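Local coordinates for hypothetical protein YfiH (Bacillus licheniformis, PDB 6DZD) that probably cleaves adenosine and inosine with phosphate to release the free base and ribose 1-phosphate, probably also deaminates adenosine, and binds zinc, at residues S246-S251 / S255-H260; G52-D57 / A126-D131; P12-I17 / M271-L276; K153-G158 / L223-V228. One frame throughout, in Å; residues are numbered along the deposited sequence.

Interaction 1 (S246-S251 / S255-H260). With ZN (zinc ion), chain C.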
loop_
_atom_site.group_PDB
_atom_site.type_symbol
_atom_site.label_atom_id
_atom_site.label_comp_id
_atom_site.label_asym_id
_atom_site.label_seq_id
_atom_site.Cartn_x
_atom_site.Cartn_y
_atom_site.Cartn_z
ATOM N N SER A 246 5.555 -9.943 0.577
ATOM C CA SER A 246 4.484 -10.902 0.359
ATOM C C SER A 246 4.561 -11.459 -1.057
ATOM O O SER A 246 4.765 -10.713 -2.017
ATOM C CB SER A 246 3.134 -10.225 0.589
ATOM O OG SER A 246 2.059 -11.035 0.153
ATOM N N SER A 247 4.412 -12.772 -1.192
ATOM C CA SER A 247 4.469 -13.384 -2.511
ATOM C C SER A 247 3.137 -13.323 -3.254
ATOM O O SER A 247 3.100 -13.646 -4.450
ATOM C CB SER A 247 4.920 -14.831 -2.379
ATOM O OG SER A 247 4.036 -15.506 -1.509
ATOM N N LEU A 248 2.080 -12.827 -2.609
ATOM C CA LEU A 248 0.748 -12.866 -3.195
ATOM C C LEU A 248 0.637 -11.889 -4.363
ATOM O O LEU A 248 1.045 -10.730 -4.272
ATOM C CB LEU A 248 -0.313 -12.553 -2.134
ATOM C CG LEU A 248 -0.481 -13.606 -1.018
ATOM C CD1 LEU A 248 -1.485 -13.133 0.021
ATOM C CD2 LEU A 248 -0.872 -14.983 -1.539
ATOM N N CYS A 249 0.114 -12.381 -5.476
ATOM C CA CYS A 249 -0.158 -11.583 -6.663
ATOM C C CYS A 249 -1.646 -11.245 -6.707
ATOM O O CYS A 249 -2.498 -12.138 -6.648
ATOM C CB CYS A 249 0.270 -12.344 -7.917
ATOM S SG CYS A 249 -0.094 -11.515 -9.459
ATOM N N THR A 250 -1.961 -9.957 -6.787
ATOM C CA THR A 250 -3.368 -9.567 -6.768
ATOM C C THR A 250 -4.100 -10.049 -8.021
ATOM O O THR A 250 -5.301 -10.357 -7.961
ATOM C CB THR A 250 -3.498 -8.046 -6.581
ATOM O OG1 THR A 250 -2.786 -7.346 -7.606
ATOM C CG2 THR A 250 -2.956 -7.636 -5.230
ATOM N N SER A 251 -3.403 -10.119 -9.158
ATOM C CA SER A 251 -4.006 -10.670 -10.369
ATOM C C SER A 251 -4.269 -12.171 -10.238
ATOM O O SER A 251 -5.348 -12.656 -10.603
ATOM C CB SER A 251 -3.103 -10.384 -11.571
ATOM O OG SER A 251 -3.627 -10.944 -12.757
ATOM N N SER A 255 -9.725 -15.432 -5.711
ATOM C CA SER A 255 -10.678 -15.482 -4.613
ATOM C C SER A 255 -10.340 -14.507 -3.496
ATOM O O SER A 255 -11.120 -14.395 -2.549
ATOM C CB SER A 255 -10.823 -16.916 -4.068
ATOM O OG SER A 255 -9.612 -17.656 -4.125
ATOM N N LEU A 256 -9.223 -13.781 -3.587
ATOM C CA LEU A 256 -8.756 -12.921 -2.499
ATOM C C LEU A 256 -8.772 -11.432 -2.818
ATOM O O LEU A 256 -9.059 -10.630 -1.931
ATOM C CB LEU A 256 -7.328 -13.314 -2.072
ATOM C CG LEU A 256 -7.160 -14.632 -1.325
ATOM C CD1 LEU A 256 -5.688 -14.827 -0.949
ATOM C CD2 LEU A 256 -8.067 -14.678 -0.118
ATOM N N PHE A 257 -8.403 -11.012 -4.024
ATOM C CA PHE A 257 -8.123 -9.602 -4.259
ATOM C C PHE A 257 -8.849 -9.062 -5.489
ATOM O O PHE A 257 -9.184 -9.803 -6.417
ATOM C CB PHE A 257 -6.610 -9.385 -4.399
ATOM C CG PHE A 257 -5.834 -9.819 -3.189
ATOM C CD1 PHE A 257 -6.189 -9.368 -1.929
ATOM C CD2 PHE A 257 -4.767 -10.693 -3.308
ATOM C CE1 PHE A 257 -5.486 -9.773 -0.810
ATOM C CE2 PHE A 257 -4.064 -11.095 -2.200
ATOM C CZ PHE A 257 -4.421 -10.634 -0.947
ATOM N N PHE A 258 -9.111 -7.752 -5.477
ATOM C CA PHE A 258 -9.408 -7.049 -6.716
ATOM C C PHE A 258 -8.116 -6.880 -7.500
ATOM O O PHE A 258 -7.032 -6.706 -6.926
ATOM C CB PHE A 258 -10.000 -5.654 -6.463
ATOM C CG PHE A 258 -11.240 -5.630 -5.596
ATOM C CD1 PHE A 258 -12.464 -6.082 -6.087
ATOM C CD2 PHE A 258 -11.186 -5.127 -4.290
ATOM C CE1 PHE A 258 -13.610 -6.039 -5.293
ATOM C CE2 PHE A 258 -12.324 -5.089 -3.491
ATOM C CZ PHE A 258 -13.541 -5.537 -3.997
ATOM N N SER A 259 -8.230 -6.866 -8.824
ATOM C CA SER A 259 -7.055 -6.594 -9.646
ATOM C C SER A 259 -7.445 -5.709 -10.814
ATOM O O SER A 259 -8.305 -6.084 -11.618
ATOM C CB SER A 259 -6.414 -7.877 -10.160
ATOM O OG SER A 259 -5.430 -7.533 -11.112
ATOM N N HIS A 260 -6.774 -4.554 -10.919
ATOM C CA HIS A 260 -7.066 -3.625 -12.001
ATOM C C HIS A 260 -6.800 -4.265 -13.357
ATOM O O HIS A 260 -7.580 -4.079 -14.303
ATOM C CB HIS A 260 -6.244 -2.347 -11.838
ATOM C CG HIS A 260 -6.661 -1.249 -12.768
ATOM N ND1 HIS A 260 -5.895 -0.855 -13.846
ATOM C CD2 HIS A 260 -7.776 -0.481 -12.798
ATOM C CE1 HIS A 260 -6.514 0.113 -14.496
ATOM N NE2 HIS A 260 -7.661 0.355 -13.884
HETATM ZN ZN ZN C . 0.240 -13.077 -11.079
#
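The Phe257 ring meets Leu248 at its edge, with CD1 of Leu248 lying in the ring plane 4.0 Å from Phe257 CE2, and the carbonyl oxygen of Cys249 also sits near that plane. One face of the ring is covered by CB of Leu256, 3.8 Å above the plane and centred over it, while CA of Thr250 approaches CD2 obliquely. The side chains of Leu248 and Thr250 each cross that of Phe257 at about a right angle. Threonine suits its place because its branches divide the work: CG2 lies 4.0 Å from Phe257 CD2, whereas OG1 faces OD1 of Asp131, probably as a hydrogen bond, though the modelled distance is too short to be trusted. Further along, CB of Ser259 approaches O of Thr250 at 3.5 Å; its hydroxyl is bonded to Asp131 and to N of Arg262, and a small residue leaves room for the Thr250 carbonyl beside it. An alanine in place of Phe257 would probably open a gap beside Leu248 and Thr250 and leave the loop around Cys249 less firmly backed. Cys249 turns the other way: with SG anti to the backbone N (chi1 177°), its thiolate reaches the zinc at 2.3 Å, and Cys189, Cys190 and Cys252 complete the four-cysteine site. Three residues earlier, Ser246 OG accepts from N of Leu248 at 3.3 Å, an ST turn. Both segments belong to the long loop joining strand 243-245 to strand 270-276, and Thr250, Phe257 and Phe258 all rest on Met270, where the latter strand begins.

Interaction 2 (G52-D57 / A126-D131)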
loop_
_atom_site.group_PDB
_atom_site.type_symbol
_atom_site.label_atom_id
_atom_site.label_comp_id
_atom_site.label_asym_id
_atom_site.label_seq_id
_atom_site.Cartn_x
_atom_site.Cartn_y
_atom_site.Cartn_z
ATOM N N GLY A 52 -12.820 1.747 -1.853
ATOM C CA GLY A 52 -12.534 2.983 -2.549
ATOM C C GLY A 52 -13.803 3.784 -2.771
ATOM O O GLY A 52 -14.823 3.250 -3.225
ATOM N N LEU A 53 -13.731 5.071 -2.428
ATOM C CA LEU A 53 -14.801 6.007 -2.714
ATOM C C LEU A 53 -14.614 6.674 -4.068
ATOM O O LEU A 53 -15.442 7.492 -4.466
ATOM C CB LEU A 53 -14.890 7.077 -1.618
ATOM C CG LEU A 53 -15.461 6.714 -0.240
ATOM C CD1 LEU A 53 -15.266 7.859 0.777
ATOM C CD2 LEU A 53 -16.934 6.318 -0.358
ATOM N N HIS A 54 -13.566 6.326 -4.799
ATOM C CA HIS A 54 -13.227 7.002 -6.040
ATOM C C HIS A 54 -13.388 6.100 -7.265
ATOM O O HIS A 54 -12.797 6.377 -8.313
ATOM C CB HIS A 54 -11.799 7.542 -5.950
ATOM C CG HIS A 54 -10.776 6.470 -5.743
ATOM N ND1 HIS A 54 -10.754 5.671 -4.618
ATOM C CD2 HIS A 54 -9.757 6.045 -6.528
ATOM C CE1 HIS A 54 -9.756 4.809 -4.716
ATOM N NE2 HIS A 54 -9.135 5.014 -5.863
ATOM N N VAL A 55 -14.128 5.001 -7.150
ATOM C CA VAL A 55 -14.275 4.074 -8.263
ATOM C C VAL A 55 -15.741 3.926 -8.687
ATOM O O VAL A 55 -16.120 2.924 -9.287
ATOM C CB VAL A 55 -13.642 2.711 -7.933
ATOM C CG1 VAL A 55 -12.152 2.864 -7.648
ATOM C CG2 VAL A 55 -14.358 2.065 -6.760
ATOM N N GLN A 56 -16.568 4.924 -8.377
ATOM C CA GLN A 56 -17.977 4.966 -8.784
ATOM C C GLN A 56 -18.763 3.739 -8.313
ATOM O O GLN A 56 -19.679 3.271 -8.991
ATOM C CB GLN A 56 -18.081 5.114 -10.304
ATOM C CG GLN A 56 -17.137 6.142 -10.896
ATOM C CD GLN A 56 -17.170 6.116 -12.422
ATOM O OE1 GLN A 56 -16.577 5.235 -13.061
ATOM N NE2 GLN A 56 -17.898 7.070 -13.018
ATOM N N ASP A 57 -18.429 3.239 -7.123
ATOM C CA ASP A 57 -19.272 2.302 -6.397
ATOM C C ASP A 57 -20.343 3.066 -5.615
ATOM O O ASP A 57 -20.300 4.292 -5.481
ATOM C CB ASP A 57 -18.424 1.438 -5.463
ATOM C CG ASP A 57 -19.196 0.244 -4.870
ATOM O OD1 ASP A 57 -20.400 0.067 -5.179
ATOM O OD2 ASP A 57 -18.587 -0.534 -4.097
ATOM N N ALA A 126 -4.618 4.983 5.914
ATOM C CA ALA A 126 -5.254 4.059 4.968
ATOM C C ALA A 126 -4.998 4.417 3.502
ATOM O O ALA A 126 -5.289 5.543 3.077
ATOM C CB ALA A 126 -6.766 3.997 5.239
ATOM N N LEU A 127 -4.513 3.429 2.722
ATOM C CA LEU A 127 -4.311 3.568 1.279
ATOM C C LEU A 127 -5.012 2.451 0.491
ATOM O O LEU A 127 -5.095 1.301 0.934
ATOM C CB LEU A 127 -2.802 3.616 0.914
ATOM C CG LEU A 127 -2.100 4.865 1.486
ATOM C CD1 LEU A 127 -0.566 4.758 1.449
ATOM C CD2 LEU A 127 -2.601 6.173 0.846
ATOM N N CYS A 128 -5.546 2.815 -0.669
ATOM C CA CYS A 128 -6.358 1.925 -1.491
ATOM C C CYS A 128 -5.522 1.259 -2.580
ATOM O O CYS A 128 -4.567 1.850 -3.102
ATOM C CB CYS A 128 -7.538 2.670 -2.103
ATOM S SG CYS A 128 -8.718 3.088 -0.814
ATOM N N PHE A 129 -5.834 -0.013 -2.851
ATOM C CA PHE A 129 -5.008 -0.845 -3.704
ATOM C C PHE A 129 -5.855 -1.814 -4.499
ATOM O O PHE A 129 -6.916 -2.243 -4.039
ATOM C CB PHE A 129 -3.994 -1.620 -2.883
ATOM C CG PHE A 129 -2.934 -0.755 -2.283
ATOM C CD1 PHE A 129 -1.785 -0.468 -2.991
ATOM C CD2 PHE A 129 -3.088 -0.224 -1.020
ATOM C CE1 PHE A 129 -0.808 0.321 -2.436
ATOM C CE2 PHE A 129 -2.118 0.559 -0.469
ATOM C CZ PHE A 129 -0.976 0.833 -1.171
ATOM N N ALA A 130 -5.410 -2.100 -5.722
ATOM C CA ALA A 130 -6.009 -3.161 -6.510
ATOM C C ALA A 130 -5.030 -3.619 -7.583
ATOM O O ALA A 130 -5.461 -3.867 -8.712
ATOM C CB ALA A 130 -7.325 -2.696 -7.135
ATOM N N ASP A 131 -3.734 -3.696 -7.235
ATOM C CA ASP A 131 -2.608 -4.145 -8.062
ATOM C C ASP A 131 -1.303 -3.416 -7.718
ATOM O O ASP A 131 -0.234 -4.035 -7.715
ATOM C CB ASP A 131 -2.860 -3.976 -9.557
ATOM C CG ASP A 131 -3.507 -5.193 -10.179
ATOM O OD1 ASP A 131 -3.524 -6.257 -9.521
ATOM O OD2 ASP A 131 -4.019 -5.081 -11.313
#
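His54 presents the edge of its imidazole to Cys128: CE1 stands 4.0 Å from CB of Cys128, which lies near the ring plane. The cysteine sulfur keeps the same edgewise relation, 5.5 Å from the ring centroid and 77° off the ring normal, so the thiol lies beside the ring and not over a face. With chi1 of 61°, CG of His54 sits between the backbone N and the carbonyl carbon, a torsion that swings the imidazole across to the strand. A face of that ring is taken by CG1 of Val55, 4.0 Å above its centre, and Tyr106 meets it with the ring planes only about 20° apart. Cys128 holds SG anti to its own carbonyl carbon, and this places the sulfur 4.2 Å from CA of Gly52. Glycine fits at that point because a beta carbon there would come too near CE1 of His54. The contact is small, burying 85 Å² in all, and consists of van der Waals touches with a weakly polar sulfur. Cysteine suits it, being compact and able to bury that sulfur beside Gly52 while its CB meets the imidazole edge. Backbone polarity is dealt with nearby: N of Cys128 is bonded to OE1 of Gln85, and N of Gly52 to OD1 of Asn50. Strand 124-129 belongs to one of the two six-stranded mixed sheets of this YfiH-type fold, and the contact seats the irregular connection from strand 30-35 to helix 59-72 against that strand near its C-terminal end.

Interaction 3 (P12-I17 / M271-L276)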
loop_
_atom_site.group_PDB
_atom_site.type_symbol
_atom_site.label_atom_id
_atom_site.label_comp_id
_atom_site.label_asym_id
_atom_site.label_seq_id
_atom_site.Cartn_x
_atom_site.Cartn_y
_atom_site.Cartn_z
ATOM N N PRO A 12 -13.176 -13.546 6.854
ATOM C CA PRO A 12 -12.857 -13.311 5.441
ATOM C C PRO A 12 -12.080 -12.026 5.130
ATOM O O PRO A 12 -11.299 -11.973 4.187
ATOM C CB PRO A 12 -14.239 -13.226 4.792
ATOM C CG PRO A 12 -15.077 -12.605 5.840
ATOM C CD PRO A 12 -14.579 -13.193 7.145
ATOM N N SER A 13 -12.310 -10.987 5.915
ATOM C CA SER A 13 -11.984 -9.658 5.433
ATOM C C SER A 13 -10.544 -9.216 5.662
ATOM O O SER A 13 -10.087 -8.324 4.949
ATOM C CB SER A 13 -12.957 -8.646 6.060
ATOM O OG SER A 13 -14.295 -8.851 5.584
ATOM N N MET A 14 -9.796 -9.796 6.602
ATOM C CA MET A 14 -8.564 -9.158 7.063
ATOM C C MET A 14 -7.332 -10.027 6.874
ATOM O O MET A 14 -7.335 -11.216 7.201
ATOM C CB MET A 14 -8.643 -8.804 8.545
ATOM C CG MET A 14 -9.927 -8.132 8.992
ATOM S SD MET A 14 -9.895 -6.427 8.437
ATOM C CE MET A 14 -8.660 -5.795 9.573
ATOM N N LEU A 15 -6.261 -9.401 6.395
ATOM C CA LEU A 15 -4.913 -9.950 6.483
ATOM C C LEU A 15 -4.115 -9.074 7.438
ATOM O O LEU A 15 -4.020 -7.863 7.225
ATOM C CB LEU A 15 -4.244 -9.992 5.110
ATOM C CG LEU A 15 -4.693 -11.118 4.192
ATOM C CD1 LEU A 15 -4.374 -10.771 2.755
ATOM C CD2 LEU A 15 -4.005 -12.393 4.618
ATOM N N LEU A 16 -3.510 -9.680 8.460
ATOM C CA LEU A 16 -2.866 -8.935 9.537
ATOM C C LEU A 16 -1.385 -9.251 9.631
ATOM O O LEU A 16 -1.001 -10.424 9.652
ATOM C CB LEU A 16 -3.528 -9.248 10.884
ATOM C CG LEU A 16 -4.947 -8.700 11.049
ATOM C CD1 LEU A 16 -5.577 -9.169 12.338
ATOM C CD2 LEU A 16 -4.935 -7.152 10.967
ATOM N N ILE A 17 -0.563 -8.208 9.737
ATOM C CA ILE A 17 0.875 -8.369 9.947
ATOM C C ILE A 17 1.130 -8.754 11.406
ATOM O O ILE A 17 1.092 -7.910 12.308
ATOM C CB ILE A 17 1.638 -7.101 9.553
ATOM C CG1 ILE A 17 1.486 -6.892 8.046
ATOM C CG2 ILE A 17 3.104 -7.243 9.897
ATOM C CD1 ILE A 17 1.665 -5.461 7.555
ATOM N N MET A 271 -7.613 -2.123 0.917
ATOM C CA MET A 271 -6.879 -1.040 1.554
ATOM C C MET A 271 -5.819 -1.592 2.502
ATOM O O MET A 271 -5.997 -2.657 3.106
ATOM C CB MET A 271 -7.814 -0.069 2.295
ATOM C CG MET A 271 -8.458 -0.649 3.499
ATOM S SD MET A 271 -9.542 0.538 4.252
ATOM C CE MET A 271 -9.819 -0.151 5.879
ATOM N N SER A 272 -4.682 -0.906 2.563
ATOM C CA SER A 272 -3.717 -1.130 3.622
ATOM C C SER A 272 -3.973 -0.122 4.741
ATOM O O SER A 272 -4.450 0.991 4.504
ATOM C CB SER A 272 -2.283 -1.029 3.097
ATOM O OG SER A 272 -1.902 0.295 2.807
ATOM N N PHE A 273 -3.671 -0.532 5.970
ATOM C CA PHE A 273 -3.913 0.298 7.139
ATOM C C PHE A 273 -2.820 0.049 8.162
ATOM O O PHE A 273 -2.305 -1.067 8.282
ATOM C CB PHE A 273 -5.284 0.007 7.761
ATOM C CG PHE A 273 -5.473 -1.424 8.094
ATOM C CD1 PHE A 273 -5.041 -1.926 9.312
ATOM C CD2 PHE A 273 -6.023 -2.281 7.175
ATOM C CE1 PHE A 273 -5.185 -3.243 9.606
ATOM C CE2 PHE A 273 -6.173 -3.614 7.454
ATOM C CZ PHE A 273 -5.765 -4.099 8.672
ATOM N N ILE A 274 -2.476 1.089 8.910
ATOM C CA ILE A 274 -1.514 0.957 9.994
ATOM C C ILE A 274 -1.801 2.048 11.018
ATOM O O ILE A 274 -2.312 3.120 10.681
ATOM C CB ILE A 274 -0.053 1.015 9.478
ATOM C CG1 ILE A 274 0.908 0.440 10.519
ATOM C CG2 ILE A 274 0.339 2.454 9.086
ATOM C CD1 ILE A 274 2.344 0.362 10.071
ATOM N N GLY A 275 -1.523 1.743 12.281
ATOM C CA GLY A 275 -1.720 2.702 13.348
ATOM C C GLY A 275 -1.176 2.174 14.655
ATOM O O GLY A 275 -0.984 0.965 14.830
ATOM N N LEU A 276 -0.936 3.102 15.575
ATOM C CA LEU A 276 -0.474 2.808 16.924
ATOM C C LEU A 276 -1.634 3.022 17.888
ATOM O O LEU A 276 -2.436 3.942 17.697
ATOM C CB LEU A 276 0.702 3.708 17.310
ATOM C CG LEU A 276 1.950 3.609 16.422
ATOM C CD1 LEU A 276 2.485 4.997 16.065
ATOM C CD2 LEU A 276 3.027 2.789 17.104
#
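Within a six-stranded mixed beta-sheet, Phe273 of strand 270-276 reaches past the intervening strand 30-35 to Met14 and Leu16 of strand 14-17. The two strands are thus second neighbours, running in roughly the same direction: their axes come within 9.4 Å at an angle of 41°, and the backbones are too far apart to pair directly. A large aromatic side chain suits this task because it can span the width of the middle strand. Its chi1 of 55°, with CG between the backbone N and the carbonyl carbon, tips the ring over that strand, and CZ leads the way. Met14 and Leu16, two residues apart, point to the same side of their strand and both receive it. The thioether of Met14 is bent at chi2 and chi3, which brings its methyl round to the ring, the two side chains crossing at about a right angle; a flexible, unbranched chain can make this turn. An alanine at Phe273 would probably leave a gap over the middle strand and the methyl of Met14 free to turn. Val69 and Ile72 of helix 59-72 also pack on Met14, so the ring lies in the apolar layer between sheet and helix. CE of Met14 comes obliquely to 3.5 Å from CZ of Phe273, while CD2 of Leu16 lies in the ring plane, at the edge, 3.9 Å from that CZ.

Interaction 4 (K153-G158 / L223-V228)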
loop_
_atom_site.group_PDB
_atom_site.type_symbol
_atom_site.label_atom_id
_atom_site.label_comp_id
_atom_site.label_asym_id
_atom_site.label_seq_id
_atom_site.Cartn_x
_atom_site.Cartn_y
_atom_site.Cartn_z
ATOM N N LYS A 153 4.384 4.472 -11.527
ATOM C CA LYS A 153 4.774 5.878 -11.427
ATOM C C LYS A 153 5.432 6.169 -10.084
ATOM O O LYS A 153 6.570 6.659 -10.019
ATOM C CB LYS A 153 3.560 6.784 -11.607
ATOM C CG LYS A 153 3.170 6.986 -13.025
ATOM C CD LYS A 153 1.738 7.503 -13.155
ATOM C CE LYS A 153 1.412 7.824 -14.634
ATOM N NZ LYS A 153 0.159 8.644 -14.829
ATOM N N GLY A 154 4.727 5.856 -8.993
ATOM C CA GLY A 154 5.297 6.077 -7.676
ATOM C C GLY A 154 6.566 5.293 -7.474
ATOM O O GLY A 154 7.436 5.702 -6.711
ATOM N N THR A 155 6.694 4.165 -8.164
ATOM C CA THR A 155 7.922 3.394 -8.061
ATOM C C THR A 155 9.056 4.117 -8.765
ATOM O O THR A 155 10.124 4.336 -8.179
ATOM C CB THR A 155 7.696 1.985 -8.606
ATOM O OG1 THR A 155 6.685 1.356 -7.801
ATOM C CG2 THR A 155 8.989 1.155 -8.533
ATOM N N ALA A 156 8.817 4.558 -10.000
ATOM C CA ALA A 156 9.828 5.337 -10.704
ATOM C C ALA A 156 10.176 6.619 -9.946
ATOM O O ALA A 156 11.315 7.076 -10.000
ATOM C CB ALA A 156 9.336 5.651 -12.121
ATOM N N LEU A 157 9.226 7.196 -9.207
ATOM C CA LEU A 157 9.525 8.390 -8.428
ATOM C C LEU A 157 10.310 8.080 -7.167
ATOM O O LEU A 157 10.913 8.996 -6.593
ATOM C CB LEU A 157 8.240 9.118 -8.039
ATOM C CG LEU A 157 7.587 9.927 -9.163
ATOM C CD1 LEU A 157 6.138 10.304 -8.809
ATOM C CD2 LEU A 157 8.402 11.158 -9.526
ATOM N N GLY A 158 10.329 6.820 -6.738
ATOM C CA GLY A 158 11.008 6.448 -5.512
ATOM C C GLY A 158 10.268 6.901 -4.270
ATOM O O GLY A 158 10.905 7.284 -3.279
ATOM N N LEU A 223 7.844 -6.894 -15.584
ATOM C CA LEU A 223 8.334 -5.998 -14.541
ATOM C C LEU A 223 7.804 -6.429 -13.181
ATOM O O LEU A 223 6.597 -6.626 -13.024
ATOM C CB LEU A 223 7.921 -4.551 -14.846
ATOM C CG LEU A 223 8.209 -3.471 -13.800
ATOM C CD1 LEU A 223 9.684 -3.472 -13.455
ATOM C CD2 LEU A 223 7.742 -2.118 -14.308
ATOM N N GLU A 224 8.705 -6.577 -12.205
ATOM C CA GLU A 224 8.356 -6.936 -10.827
ATOM C C GLU A 224 8.421 -5.687 -9.940
ATOM O O GLU A 224 9.488 -5.315 -9.441
ATOM C CB GLU A 224 9.291 -8.028 -10.325
ATOM C CG GLU A 224 9.040 -8.465 -8.897
ATOM C CD GLU A 224 7.847 -9.394 -8.790
ATOM O OE1 GLU A 224 7.621 -10.213 -9.707
ATOM O OE2 GLU A 224 7.137 -9.308 -7.772
ATOM N N LEU A 225 7.271 -5.046 -9.722
ATOM C CA LEU A 225 7.270 -3.755 -9.034
ATOM C C LEU A 225 7.640 -3.877 -7.558
ATOM O O LEU A 225 8.147 -2.913 -6.970
ATOM C CB LEU A 225 5.899 -3.103 -9.176
ATOM C CG LEU A 225 5.624 -2.538 -10.557
ATOM C CD1 LEU A 225 4.200 -2.068 -10.628
ATOM C CD2 LEU A 225 6.636 -1.418 -10.877
ATOM N N LYS A 226 7.382 -5.037 -6.942
ATOM C CA LYS A 226 7.783 -5.249 -5.554
ATOM C C LYS A 226 9.300 -5.235 -5.414
ATOM O O LYS A 226 9.836 -4.783 -4.398
ATOM C CB LYS A 226 7.239 -6.586 -5.045
ATOM C CG LYS A 226 5.729 -6.748 -4.983
ATOM C CD LYS A 226 5.401 -8.143 -4.464
ATOM C CE LYS A 226 3.976 -8.524 -4.733
ATOM N NZ LYS A 226 3.758 -9.989 -4.547
ATOM N N GLU A 227 10.005 -5.752 -6.418
ATOM C CA GLU A 227 11.449 -5.901 -6.296
ATOM C C GLU A 227 12.158 -4.565 -6.445
ATOM O O GLU A 227 13.157 -4.311 -5.766
ATOM C CB GLU A 227 11.955 -6.917 -7.323
ATOM C CG GLU A 227 13.443 -7.207 -7.258
ATOM C CD GLU A 227 13.900 -7.820 -5.930
ATOM O OE1 GLU A 227 13.046 -8.216 -5.087
ATOM O OE2 GLU A 227 15.140 -7.904 -5.749
ATOM N N VAL A 228 11.671 -3.712 -7.342
ATOM C CA VAL A 228 12.245 -2.383 -7.454
ATOM C C VAL A 228 12.059 -1.633 -6.152
ATOM O O VAL A 228 12.955 -0.915 -5.698
ATOM C CB VAL A 228 11.618 -1.618 -8.628
ATOM C CG1 VAL A 228 12.305 -0.279 -8.793
ATOM C CG2 VAL A 228 11.687 -2.441 -9.896
#
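Thr155 and Val228 meet methyl to methyl, CG2 of the threonine lying 3.6 Å from CG1 of the valine and 3.8 Å from its CB. The other branch of Thr155 turns to Leu225, whose CD2 is 4.1 Å from OG1. Val228 has CG1 anti to its backbone N (chi1 -176°), which directs that methyl at the threonine. Leu225 and Val228 are three residues apart, so they share one side of helix 225-236 and flank Thr155 together. Behind this first shell, the hydroxyl of Thr155 is bonded to O of Gly151, one turn earlier, and receives a bond from ND2 of Asn229, while Ile201 of helix 195-201 packs on the same threonine. The ends of the two helices are set by their own signals: Glu224 is the N-cap of helix 225-236, and Gly158, with positive phi, closes helix 152-157 in a Schellman motif, its N bonded to O of Thr155 at 2.9 Å. Threonine thus suits a buried helix-to-helix contact: its methyl supplies apolar surface, and its hydroxyl, satisfied by Gly151 and Asn229, can lie beside leucine without an unmet polar group.

In the fold
Interaction 1, which holds a zinc ligand, touches the other three. His260 N is bonded to Ala130 O at 2.7 Å, tying it to interaction 2, where Asp131 lies beside the same loop. Toward interaction 3, CZ of Phe257 packs on CD1 of Leu15 at 3.7 Å. From interaction 4, NZ of Lys226 bonds to both Ser246 O and Leu248 O at 2.8 Å, just ahead of Cys249; the side chain of Leu225 is still about 12 Å from the zinc. Interactions 2 and 3 both reach the same sheet, through neighbouring strands 124-129 and 270-276, Ser272 N bonding to Leu127 O at 2.8 Å. Interactions 3 and 4, centres 22 Å apart, lie on opposite sides of the chain's centre.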